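Local coordinates for protein yciF (Escherichia coli, PDB 2GS4) that is a homodimeric stress protein of the ferritin-like, rubrerythrin-related class and probably binds metal, its precise role being unsettled, at residues 22-25 with 26-29; 56-59 with 60-64. All coordinates share one frame; numbering follows the deposited sequence.

Interaction 1: residues 22-25 with 26-29; sequences KQLT and RALA
R26 folds back along helix 6-33 and lays its guanidinium over the backbone of Q23. One face of the group meets Q23 CA, which sits 3.8 Å above the plane near its centre. Two bends in the arginine chain turn it toward the preceding turn. R26 NH2 comes 4.0 Å from Q23 CG. The Q23 amide lies 25° from the guanidinium plane. The two groups are not bonded to each other: Q23 NE2 donates instead to S19 OG and C75 O.

On the buried side L24 and L28 pack one turn apart, L24 CG lying 3.8 Å from L28 CD1. These leucines face different neighbours. L24 reaches helices 76-89 and 95-126, while L28 lies against H47, L48 and T51 of helix 38-63.

T25 turns its hydroxyl back over the helix. With chi1 at 59°, OG1 stands between the backbone N and the carbonyl carbon. T25 OG1 donates to K22 O at 2.5 Å, shorter than usual, so the exact length is doubtful. The backbone bond from L28 N to L24 O is 2.8 Å. That from A27 N to Q23 O is nearly straight at 177°. The R26-Q23 contact is packing without a bond, and no acid lies among residues 22-29. The guanidinium is therefore placed here by shape, and its charge is probably met by solvent or by groups outside these residues.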
# COMPACT_ATOMS: atom_id res chain seq x y z
N LYS A 22 12.09 1.29 -7.16
CA LYS A 22 12.36 1.11 -8.58
C LYS A 22 11.28 1.86 -9.38
O LYS A 22 11.58 2.64 -10.28
CB LYS A 22 12.28 -0.38 -8.92
CG LYS A 22 13.31 -0.88 -9.91
CD LYS A 22 14.66 -1.13 -9.24
CE LYS A 22 15.70 -1.47 -10.29
NZ LYS A 22 17.08 -1.36 -9.76
N GLN A 23 10.03 1.61 -9.03
CA GLN A 23 8.91 2.26 -9.70
C GLN A 23 8.95 3.74 -9.38
O GLN A 23 8.69 4.58 -10.25
CB GLN A 23 7.58 1.68 -9.21
CG GLN A 23 7.45 0.17 -9.35
CD GLN A 23 6.11 -0.34 -8.84
OE1 GLN A 23 5.06 0.16 -9.22
NE2 GLN A 23 6.16 -1.33 -7.96
N LEU A 24 9.28 4.09 -8.14
CA LEU A 24 9.31 5.49 -7.78
C LEU A 24 10.28 6.30 -8.67
O LEU A 24 9.95 7.43 -9.04
CB LEU A 24 9.64 5.66 -6.29
CG LEU A 24 9.13 6.96 -5.63
CD1 LEU A 24 7.66 7.20 -5.98
CD2 LEU A 24 9.29 6.86 -4.12
N THR A 25 11.43 5.73 -9.03
CA THR A 25 12.40 6.44 -9.88
C THR A 25 11.76 6.99 -11.16
O THR A 25 11.95 8.16 -11.50
CB THR A 25 13.61 5.55 -10.29
OG1 THR A 25 13.15 4.40 -11.00
CG2 THR A 25 14.41 5.11 -9.07
N ARG A 26 11.01 6.15 -11.87
CA ARG A 26 10.34 6.57 -13.09
C ARG A 26 9.30 7.65 -12.75
O ARG A 26 9.26 8.71 -13.37
CB ARG A 26 9.62 5.40 -13.78
CG ARG A 26 10.52 4.39 -14.52
CD ARG A 26 10.71 3.06 -13.75
NE ARG A 26 9.51 2.23 -13.71
CZ ARG A 26 9.48 0.98 -13.24
NH1 ARG A 26 10.60 0.41 -12.79
NH2 ARG A 26 8.35 0.29 -13.22
N ALA A 27 8.46 7.37 -11.76
CA ALA A 27 7.41 8.31 -11.37
C ALA A 27 7.91 9.71 -11.01
O ALA A 27 7.30 10.70 -11.40
CB ALA A 27 6.62 7.73 -10.21
N LEU A 28 9.01 9.79 -10.27
CA LEU A 28 9.54 11.09 -9.87
C LEU A 28 10.05 11.93 -11.05
O LEU A 28 9.92 13.15 -11.03
CB LEU A 28 10.64 10.90 -8.81
CG LEU A 28 10.12 10.32 -7.48
CD1 LEU A 28 11.29 9.88 -6.61
CD2 LEU A 28 9.28 11.36 -6.77
N ALA A 29 10.62 11.28 -12.07
CA ALA A 29 11.10 12.03 -13.23
C ALA A 29 9.89 12.63 -13.94
O ALA A 29 9.94 13.76 -14.42
CB ALA A 29 11.86 11.12 -14.17

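Interaction 2: residues 56-59 with 60-64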
# COMPACT_ATOMS: atom_id res chain seq x y z
N GLU A 56 20.58 2.01 -3.57
CA GLU A 56 21.94 1.55 -3.28
C GLU A 56 22.02 1.10 -1.83
O GLU A 56 22.69 0.11 -1.52
CB GLU A 56 22.97 2.66 -3.53
CG GLU A 56 23.08 3.08 -4.99
CD GLU A 56 23.55 1.95 -5.88
OE1 GLU A 56 23.14 1.93 -7.06
OE2 GLU A 56 24.33 1.10 -5.42
N ARG A 57 21.35 1.82 -0.94
CA ARG A 57 21.38 1.46 0.47
C ARG A 57 20.72 0.09 0.68
O ARG A 57 21.14 -0.67 1.56
CB ARG A 57 20.69 2.54 1.31
CG ARG A 57 21.02 2.47 2.79
CD ARG A 57 20.56 3.73 3.51
NE ARG A 57 21.33 4.90 3.10
CZ ARG A 57 20.80 6.10 2.90
NH1 ARG A 57 21.58 7.11 2.53
NH2 ARG A 57 19.50 6.28 3.03
N ILE A 58 19.71 -0.24 -0.12
CA ILE A 58 19.05 -1.54 -0.00
C ILE A 58 20.04 -2.64 -0.41
O ILE A 58 20.02 -3.73 0.16
CB ILE A 58 17.76 -1.64 -0.88
CG1 ILE A 58 16.63 -0.79 -0.28
CG2 ILE A 58 17.31 -3.09 -0.98
CD1 ILE A 58 15.39 -0.69 -1.17
N ASP A 59 20.89 -2.38 -1.40
CA ASP A 59 21.87 -3.38 -1.82
C ASP A 59 22.80 -3.64 -0.64
O ASP A 59 23.22 -4.77 -0.39
CB ASP A 59 22.71 -2.90 -3.01
CG ASP A 59 21.88 -2.63 -4.24
OD1 ASP A 59 20.88 -3.35 -4.46
OD2 ASP A 59 22.24 -1.72 -5.01
N GLN A 60 23.11 -2.56 0.09
CA GLN A 60 23.97 -2.63 1.27
C GLN A 60 23.31 -3.47 2.36
O GLN A 60 23.98 -4.26 3.03
CB GLN A 60 24.25 -1.23 1.83
CG GLN A 60 25.27 -0.39 1.05
CD GLN A 60 25.58 0.93 1.76
OE1 GLN A 60 26.62 1.08 2.41
NE2 GLN A 60 24.66 1.88 1.66
N VAL A 61 22.00 -3.29 2.55
CA VAL A 61 21.26 -4.04 3.56
C VAL A 61 21.33 -5.52 3.25
O VAL A 61 21.56 -6.36 4.13
CB VAL A 61 19.76 -3.65 3.61
CG1 VAL A 61 18.97 -4.72 4.36
CG2 VAL A 61 19.59 -2.31 4.30
N VAL A 62 21.11 -5.84 1.98
CA VAL A 62 21.12 -7.21 1.53
C VAL A 62 22.49 -7.86 1.74
O VAL A 62 22.59 -8.98 2.23
CB VAL A 62 20.70 -7.27 0.05
CG1 VAL A 62 20.97 -8.63 -0.54
CG2 VAL A 62 19.21 -6.94 -0.05
N GLU A 63 23.55 -7.13 1.41
CA GLU A 63 24.92 -7.63 1.57
C GLU A 63 25.35 -7.74 3.04
O GLU A 63 26.28 -8.48 3.36
CB GLU A 63 25.90 -6.72 0.80
CG GLU A 63 25.82 -6.83 -0.73
CD GLU A 63 26.31 -5.57 -1.42
OE1 GLU A 63 26.73 -4.63 -0.71
OE2 GLU A 63 26.29 -5.52 -2.67
N SER A 64 24.68 -7.00 3.92
CA SER A 64 25.04 -7.01 5.35
C SER A 64 24.71 -8.33 6.04
O SER A 64 25.16 -8.58 7.16
CB SER A 64 24.32 -5.88 6.09
OG SER A 64 22.96 -6.22 6.34
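Four backbone bonds join residues 56-59 to the next turn of helix 38-63. V61 N gives the shortest, 2.9 Å to R57 O. V62 N to I58 O is the straightest, with an N-H...O angle of 164°. Q60 N bonds E56 O, and E63 N bonds D59 O. Near the end of the helix S64 turns its hydroxyl back, and S64 OG donates to V61 O at 2.6 Å.

Q60 reaches back toward R57. Its CG is anti to the carbonyl carbon (chi1 -76°), and the chain then runs extended. This brings Q60 NE2 to 3.5 Å from R57 CA, alongside the root of the arginine. The Q60 amide and the R57 guanidinium are turned 50° apart. R57 sends its polar end away to helix 130-159, where NH2 forms a salt bridge with E142 and a hydrogen bond with T139.

This is the C-terminal part of a long helix in a ferritin-like helical bundle, and it is amphipathic. I58 and V61 are buried. V61 rests on L14 of helix 6-33 and on A132 and L135 of helix 130-159. I58 and V62 meet along one side, their CG2 methyls 4.4 Å apart, and both touch I70 in the loop region that follows.

On an exposed side E63 runs past the D59 carbonyl oxygen, with E63 CG 3.3 Å from D59 O. The carboxylates of D59 and E63 do not touch, since D59 OD2 and E63 OE2 are 6.0 Å apart. Any mutual repulsion is therefore probably modest. D59 also touches Y18 of helix 6-33.

Interaction 1 comes first along the chain, on helix 6-33, and interaction 2 follows on helix 38-63. Their centres are about 19 Å apart. Their nearest atoms are about 7 Å apart, so they do not touch. Interaction 1 lies nearer the centre of the subunit, about 9 Å from it, against about 16 Å for interaction 2. The two helices are consecutive and pack on each other. Residues 22-29 meet the middle of helix 38-63 (H47 to H52), and residues 56-64 meet L14 and Y18 of helix 6-33. This pairing shows that the two helices run antiparallel. Both interactions belong to one ferritin-like helical bundle.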